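Local coordinates for adenylyl-sulfate kinase 1, chloroplastic (Arabidopsis thaliana, PDB 3UIE), which catalyses the ATP-dependent phosphorylation of adenosine 5'-phosphosulfate to 3'-phosphoadenylyl sulfate, the activated sulfate needed for plant reproduction, viability and glucosinolate production, at residues Trp29-Ser34 with Asp161-Pro166; Ser36-Leu41 with Val127-Pro132. All coordinates share one frame; numbering follows the deposited sequence.

Interaction 1 (Trp29-Ser34 with Asp161-Pro166); sequences WVTGLS and DPYEPP. With ANP (phosphoaminophosphonic acid-adenylate ester), chain E.
Thr-31 to Leu-33, on the way from strand 26-31 to the phosphate-binding loop, meets Tyr-163 to Pro-166 in an irregular segment running roughly antiparallel, the two directions 147° apart, with the alpha carbons of Leu-33 and Tyr-163 7.1 Å from each other. Tyr-163 carries the contact. Its CG lies anti to the backbone N (chi1 178°), which sends the ring across to Thr-31, where OH donates to OG1 at 2.8 Å. OG1 sits in the ring plane at its edge and also bonds to the carbonyl of Ile-105. The backbone N of Leu-33 lies over one ring face, offset toward the rim, while its CD2 packs against Tyr-163 CB at 3.7 Å. Gly-32, extended at backbone angles where a CB would strike the preceding carbonyl, brings its CA obliquely to within 3.7 Å of Tyr-163 CZ. Thr-31 CG2 meets CG of Pro-166 tip to tip at 3.8 Å. One residue along from Leu-33, Ser-34 OG donates to O1G of the nucleotide analogue. The directional phenol bond thus ties segment 161-166 to the root of the ATP-binding loop, and the threonine hydroxyl, accepting from the phenol and bonded to Ile-105 O, is probably held in one rotation.

Interaction 2 (Ser36-Leu41 with Val127-Pro132); sequences SGKSTL and VFMDVP. With MG (magnesium ion), chain F; ANP (phosphoaminophosphonic acid-adenylate ester), chain E.
Met-129 packs against Ser-36, Gly-37, Lys-38 and Leu-41. Its chain leaves with CG anti to the carbonyl carbon and bends at the next two torsions (chi2 -50°, chi3 -70°), which folds it against the start of the helix: CG lies 3.6 Å from Lys-38 CG, SD 3.5 Å from Leu-41 CD2, and CE beside the carbonyl O of Gly-37. The same Leu-41 methyl reaches Val-127 CG1 tip to tip, while Val-131 CG2 closes on the carbonyl O of Ser-36 and Ser-36 OG turns back to the carbonyl of Leu-33. The P-loop residues that pack on this strand also hold the nucleotide analogue. Lys-38, bent at chi3 and chi4, curls NZ around to 2.6 Å from both ANP O2B and ANP O3G; its backbone N also donates to O2B, joined by a weak bond from Gly-37 N. A methionine in place of Lys-38 would probably leave these beta- and gamma-phosphate oxygens without their bridging positive charge and the terminal phosphate freer to turn. Next along, Ser-39 N donates to O1B, and its OG binds the magnesium ion at 2.2 Å, which O1B, O2G and three waters complete to six ligands; that hydroxyl is also hydrogen-bonded to Asp-60. Thr-40 grips O2A of the alpha phosphate with both N and OG1. Backbone amides at the start of a helix, with Gly-37 at the N-cap position, together with a curled lysine and a metal-binding serine, make up the Walker A P-loop of the P-loop kinases, here seated against strand 124-129.

Overall arrangement
Interactions 1 and 2, their centres about 9 Å apart, each draw on one of two neighbouring strands of the parallel sheet. Val-127 probably bonds through its N to Trp-29 O (2.7 Å) and through its O to Thr-31 N (3.0 Å), joining 26-31 to 124-129. Strand 26-31 then runs by way of the P-loop into helix 38-51, and Lys-38 NZ reaches back to the carbonyl of Gly-32. Both contacts touch the ATP analogue, yet the loop meets different neighbours in them, 161-166 and 127-132. The bound adenosine-5'-phosphosulfate is about 7 Å from the Thr-31 side chain and about 5 Å from that of Lys-38, consistent with both contacts lying close to where the phosphate is transferred.

Interaction 1 (Trp29-Ser34 with Asp161-Pro166)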
# COMPACT_ATOMS: atom_id res chain seq x y z
N TRP A 29 9.75 -5.43 -9.66
CA TRP A 29 10.38 -5.98 -8.47
C TRP A 29 11.89 -5.99 -8.64
O TRP A 29 12.43 -6.83 -9.38
CB TRP A 29 9.83 -7.40 -8.17
CG TRP A 29 10.30 -7.87 -6.84
CD1 TRP A 29 11.55 -8.37 -6.53
CD2 TRP A 29 9.59 -7.79 -5.60
NE1 TRP A 29 11.63 -8.63 -5.18
CE2 TRP A 29 10.45 -8.29 -4.59
CE3 TRP A 29 8.30 -7.38 -5.25
CZ2 TRP A 29 10.06 -8.38 -3.26
CZ3 TRP A 29 7.91 -7.46 -3.92
CH2 TRP A 29 8.79 -7.96 -2.95
N VAL A 30 12.58 -5.05 -7.98
CA VAL A 30 14.03 -4.92 -8.11
C VAL A 30 14.75 -5.61 -6.94
O VAL A 30 14.63 -5.18 -5.78
CB VAL A 30 14.46 -3.43 -8.15
CG1 VAL A 30 15.95 -3.31 -8.47
CG2 VAL A 30 13.65 -2.68 -9.19
N THR A 31 15.50 -6.66 -7.27
CA THR A 31 16.19 -7.47 -6.27
C THR A 31 17.71 -7.50 -6.51
O THR A 31 18.19 -7.33 -7.63
CB THR A 31 15.62 -8.91 -6.25
OG1 THR A 31 16.32 -9.70 -5.29
CG2 THR A 31 15.75 -9.56 -7.63
N GLY A 32 18.49 -7.67 -5.44
CA GLY A 32 19.93 -7.76 -5.59
C GLY A 32 20.60 -7.54 -4.26
O GLY A 32 19.96 -7.09 -3.30
N LEU A 33 21.88 -7.88 -4.19
CA LEU A 33 22.68 -7.67 -2.98
C LEU A 33 22.61 -6.24 -2.49
O LEU A 33 22.32 -5.33 -3.26
CB LEU A 33 24.15 -8.01 -3.29
CG LEU A 33 24.50 -9.47 -3.56
CD1 LEU A 33 25.96 -9.58 -4.01
CD2 LEU A 33 24.25 -10.29 -2.30
N SER A 34 22.88 -6.03 -1.20
CA SER A 34 23.14 -4.70 -0.69
C SER A 34 24.25 -4.06 -1.52
O SER A 34 25.28 -4.68 -1.79
CB SER A 34 23.57 -4.77 0.78
OG SER A 34 23.64 -3.48 1.35
N ASP A 161 24.52 -15.07 5.04
CA ASP A 161 23.16 -15.47 4.69
C ASP A 161 23.07 -15.51 3.17
O ASP A 161 23.71 -14.71 2.49
CB ASP A 161 22.14 -14.49 5.27
CG ASP A 161 20.75 -15.11 5.41
OD1 ASP A 161 20.62 -16.16 6.08
OD2 ASP A 161 19.79 -14.56 4.83
N PRO A 162 22.31 -16.46 2.62
CA PRO A 162 22.38 -16.63 1.17
C PRO A 162 21.61 -15.57 0.38
O PRO A 162 20.58 -15.07 0.85
CB PRO A 162 21.77 -18.02 0.94
CG PRO A 162 20.89 -18.24 2.12
CD PRO A 162 21.55 -17.54 3.28
N TYR A 163 22.13 -15.20 -0.79
CA TYR A 163 21.33 -14.49 -1.77
C TYR A 163 21.08 -15.45 -2.91
O TYR A 163 22.03 -16.02 -3.45
CB TYR A 163 22.01 -13.21 -2.30
CG TYR A 163 21.13 -12.55 -3.36
CD1 TYR A 163 20.07 -11.73 -2.99
CD2 TYR A 163 21.33 -12.81 -4.71
CE1 TYR A 163 19.24 -11.16 -3.95
CE2 TYR A 163 20.51 -12.25 -5.67
CZ TYR A 163 19.46 -11.43 -5.28
OH TYR A 163 18.64 -10.89 -6.25
N GLU A 164 19.81 -15.64 -3.27
CA GLU A 164 19.42 -16.54 -4.34
C GLU A 164 18.99 -15.77 -5.59
O GLU A 164 17.90 -15.22 -5.63
CB GLU A 164 18.30 -17.47 -3.86
CG GLU A 164 18.71 -18.27 -2.62
CD GLU A 164 17.58 -19.13 -2.06
OE1 GLU A 164 16.40 -18.79 -2.27
OE2 GLU A 164 17.88 -20.15 -1.40
N PRO A 165 19.87 -15.71 -6.61
CA PRO A 165 19.49 -14.94 -7.79
C PRO A 165 18.27 -15.51 -8.53
O PRO A 165 18.00 -16.70 -8.46
CB PRO A 165 20.73 -15.02 -8.68
CG PRO A 165 21.40 -16.27 -8.25
CD PRO A 165 21.19 -16.34 -6.77
N PRO A 166 17.53 -14.64 -9.22
CA PRO A 166 16.39 -15.09 -10.01
C PRO A 166 16.86 -16.02 -11.12
O PRO A 166 17.93 -15.79 -11.69
CB PRO A 166 15.84 -13.80 -10.62
CG PRO A 166 16.33 -12.72 -9.72
CD PRO A 166 17.69 -13.18 -9.26
PG ANP E . 20.73 -1.56 -0.23
O1G ANP E . 21.65 -1.74 1.08
O2G ANP E . 19.74 -0.45 0.13
O3G ANP E . 20.03 -2.86 -0.55
PB ANP E . 21.10 -0.77 -3.03
O1B ANP E . 19.89 0.23 -2.99
O2B ANP E . 20.97 -2.04 -3.91
N3B ANP E . 21.71 -0.94 -1.45
PA ANP E . 22.23 1.78 -3.85
O1A ANP E . 22.08 2.51 -2.56
O2A ANP E . 21.23 2.19 -4.88
O3A ANP E . 22.25 0.25 -3.53
O5' ANP E . 23.67 2.00 -4.45
C5' ANP E . 24.83 1.74 -3.73
C4' ANP E . 25.95 2.51 -4.14
O4' ANP E . 26.37 2.13 -5.48
C3' ANP E . 25.53 3.92 -4.19
O3' ANP E . 26.45 4.71 -3.47
C2' ANP E . 25.52 4.29 -5.59
O2' ANP E . 26.13 5.53 -5.81
C1' ANP E . 26.29 3.24 -6.30
N9 ANP E . 25.65 2.93 -7.59
C8 ANP E . 24.33 2.75 -7.74
N7 ANP E . 24.11 2.49 -9.03
C5 ANP E . 25.28 2.52 -9.68
C6 ANP E . 25.62 2.33 -11.02
N6 ANP E . 24.58 2.05 -11.99
N1 ANP E . 26.91 2.42 -11.37
C2 ANP E . 27.86 2.69 -10.45
N3 ANP E . 27.57 2.88 -9.17
C4 ANP E . 26.28 2.80 -8.76

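Interaction 2 (Ser36-Leu41 with Val127-Pro132)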
# COMPACT_ATOMS: atom_id res chain seq x y z
N SER A 36 24.06 -3.16 -4.66
CA SER A 36 24.00 -3.53 -6.08
C SER A 36 23.40 -2.42 -6.93
O SER A 36 23.48 -2.46 -8.16
CB SER A 36 23.22 -4.83 -6.28
OG SER A 36 21.90 -4.74 -5.77
N GLY A 37 22.81 -1.43 -6.28
CA GLY A 37 22.25 -0.26 -6.95
C GLY A 37 20.74 -0.29 -7.19
O GLY A 37 20.25 0.38 -8.10
N LYS A 38 20.01 -1.04 -6.37
CA LYS A 38 18.56 -1.14 -6.51
C LYS A 38 17.85 0.22 -6.34
O LYS A 38 17.01 0.60 -7.17
CB LYS A 38 17.98 -2.16 -5.51
CG LYS A 38 18.51 -3.59 -5.66
CD LYS A 38 17.94 -4.46 -4.54
CE LYS A 38 18.25 -3.92 -3.14
NZ LYS A 38 19.70 -4.07 -2.78
N SER A 39 18.19 0.94 -5.28
CA SER A 39 17.52 2.21 -4.99
C SER A 39 17.88 3.27 -6.03
O SER A 39 17.04 4.10 -6.42
CB SER A 39 17.86 2.70 -3.57
OG SER A 39 17.31 1.79 -2.63
N THR A 40 19.12 3.24 -6.47
CA THR A 40 19.58 4.19 -7.46
C THR A 40 18.83 3.99 -8.78
O THR A 40 18.40 4.95 -9.43
CB THR A 40 21.08 4.06 -7.68
OG1 THR A 40 21.75 4.39 -6.45
CG2 THR A 40 21.52 5.00 -8.77
N LEU A 41 18.68 2.73 -9.17
CA LEU A 41 17.89 2.39 -10.35
C LEU A 41 16.41 2.77 -10.15
O LEU A 41 15.78 3.35 -11.04
CB LEU A 41 18.00 0.90 -10.66
CG LEU A 41 16.98 0.50 -11.73
CD1 LEU A 41 17.36 1.08 -13.08
CD2 LEU A 41 16.81 -1.00 -11.79
N VAL A 127 13.34 -7.63 -11.80
CA VAL A 127 14.52 -6.93 -12.29
C VAL A 127 15.71 -7.28 -11.39
O VAL A 127 15.68 -6.99 -10.20
CB VAL A 127 14.29 -5.40 -12.29
CG1 VAL A 127 15.54 -4.66 -12.71
CG2 VAL A 127 13.11 -5.05 -13.20
N PHE A 128 16.72 -7.94 -11.96
CA PHE A 128 17.87 -8.40 -11.18
C PHE A 128 19.02 -7.43 -11.35
O PHE A 128 19.49 -7.21 -12.47
CB PHE A 128 18.29 -9.81 -11.65
CG PHE A 128 19.48 -10.39 -10.91
CD1 PHE A 128 19.72 -10.10 -9.57
CD2 PHE A 128 20.36 -11.24 -11.57
CE1 PHE A 128 20.81 -10.66 -8.91
CE2 PHE A 128 21.46 -11.79 -10.91
CZ PHE A 128 21.68 -11.49 -9.58
N MET A 129 19.49 -6.85 -10.25
CA MET A 129 20.72 -6.07 -10.27
C MET A 129 21.90 -7.04 -10.19
O MET A 129 22.36 -7.41 -9.11
CB MET A 129 20.76 -5.08 -9.11
CG MET A 129 19.55 -4.12 -9.05
SD MET A 129 19.19 -3.31 -10.64
CE MET A 129 20.59 -2.21 -10.77
N ASP A 130 22.37 -7.46 -11.36
CA ASP A 130 23.37 -8.51 -11.48
C ASP A 130 24.78 -7.94 -11.25
O ASP A 130 25.57 -7.85 -12.18
CB ASP A 130 23.27 -9.13 -12.87
CG ASP A 130 24.14 -10.37 -13.04
OD1 ASP A 130 24.68 -10.88 -12.04
OD2 ASP A 130 24.28 -10.81 -14.20
N VAL A 131 25.06 -7.56 -10.01
CA VAL A 131 26.33 -6.97 -9.64
C VAL A 131 26.99 -7.89 -8.63
O VAL A 131 26.41 -8.18 -7.58
CB VAL A 131 26.13 -5.58 -9.01
CG1 VAL A 131 27.47 -4.93 -8.66
CG2 VAL A 131 25.32 -4.69 -9.96
N PRO A 132 28.20 -8.36 -8.93
CA PRO A 132 28.86 -9.37 -8.09
C PRO A 132 29.16 -8.85 -6.68
O PRO A 132 29.36 -7.66 -6.49
CB PRO A 132 30.17 -9.66 -8.84
CG PRO A 132 30.44 -8.43 -9.64
CD PRO A 132 29.08 -7.86 -10.00
MG MG F . 18.69 0.70 -1.24
PG ANP E . 20.73 -1.56 -0.23
O1G ANP E . 21.65 -1.74 1.08
O2G ANP E . 19.74 -0.45 0.13
O3G ANP E . 20.03 -2.86 -0.55
PB ANP E . 21.10 -0.77 -3.03
O1B ANP E . 19.89 0.23 -2.99
O2B ANP E . 20.97 -2.04 -3.91
N3B ANP E . 21.71 -0.94 -1.45
PA ANP E . 22.23 1.78 -3.85
O1A ANP E . 22.08 2.51 -2.56
O2A ANP E . 21.23 2.19 -4.88
O3A ANP E . 22.25 0.25 -3.53
O5' ANP E . 23.67 2.00 -4.45
C5' ANP E . 24.83 1.74 -3.73
C4' ANP E . 25.95 2.51 -4.14
O4' ANP E . 26.37 2.13 -5.48
C3' ANP E . 25.53 3.92 -4.19
O3' ANP E . 26.45 4.71 -3.47
C2' ANP E . 25.52 4.29 -5.59
O2' ANP E . 26.13 5.53 -5.81
C1' ANP E . 26.29 3.24 -6.30
N9 ANP E . 25.65 2.93 -7.59
C8 ANP E . 24.33 2.75 -7.74
N7 ANP E . 24.11 2.49 -9.03
C5 ANP E . 25.28 2.52 -9.68
C6 ANP E . 25.62 2.33 -11.02
N6 ANP E . 24.58 2.05 -11.99
N1 ANP E . 26.91 2.42 -11.37
C2 ANP E . 27.86 2.69 -10.45
N3 ANP E . 27.57 2.88 -9.17
C4 ANP E . 26.28 2.80 -8.76
O HOH W 1 17.04 -0.82 -1.55
O HOH W 2 19.84 2.33 -1.00
O HOH W 3 17.53 1.42 0.32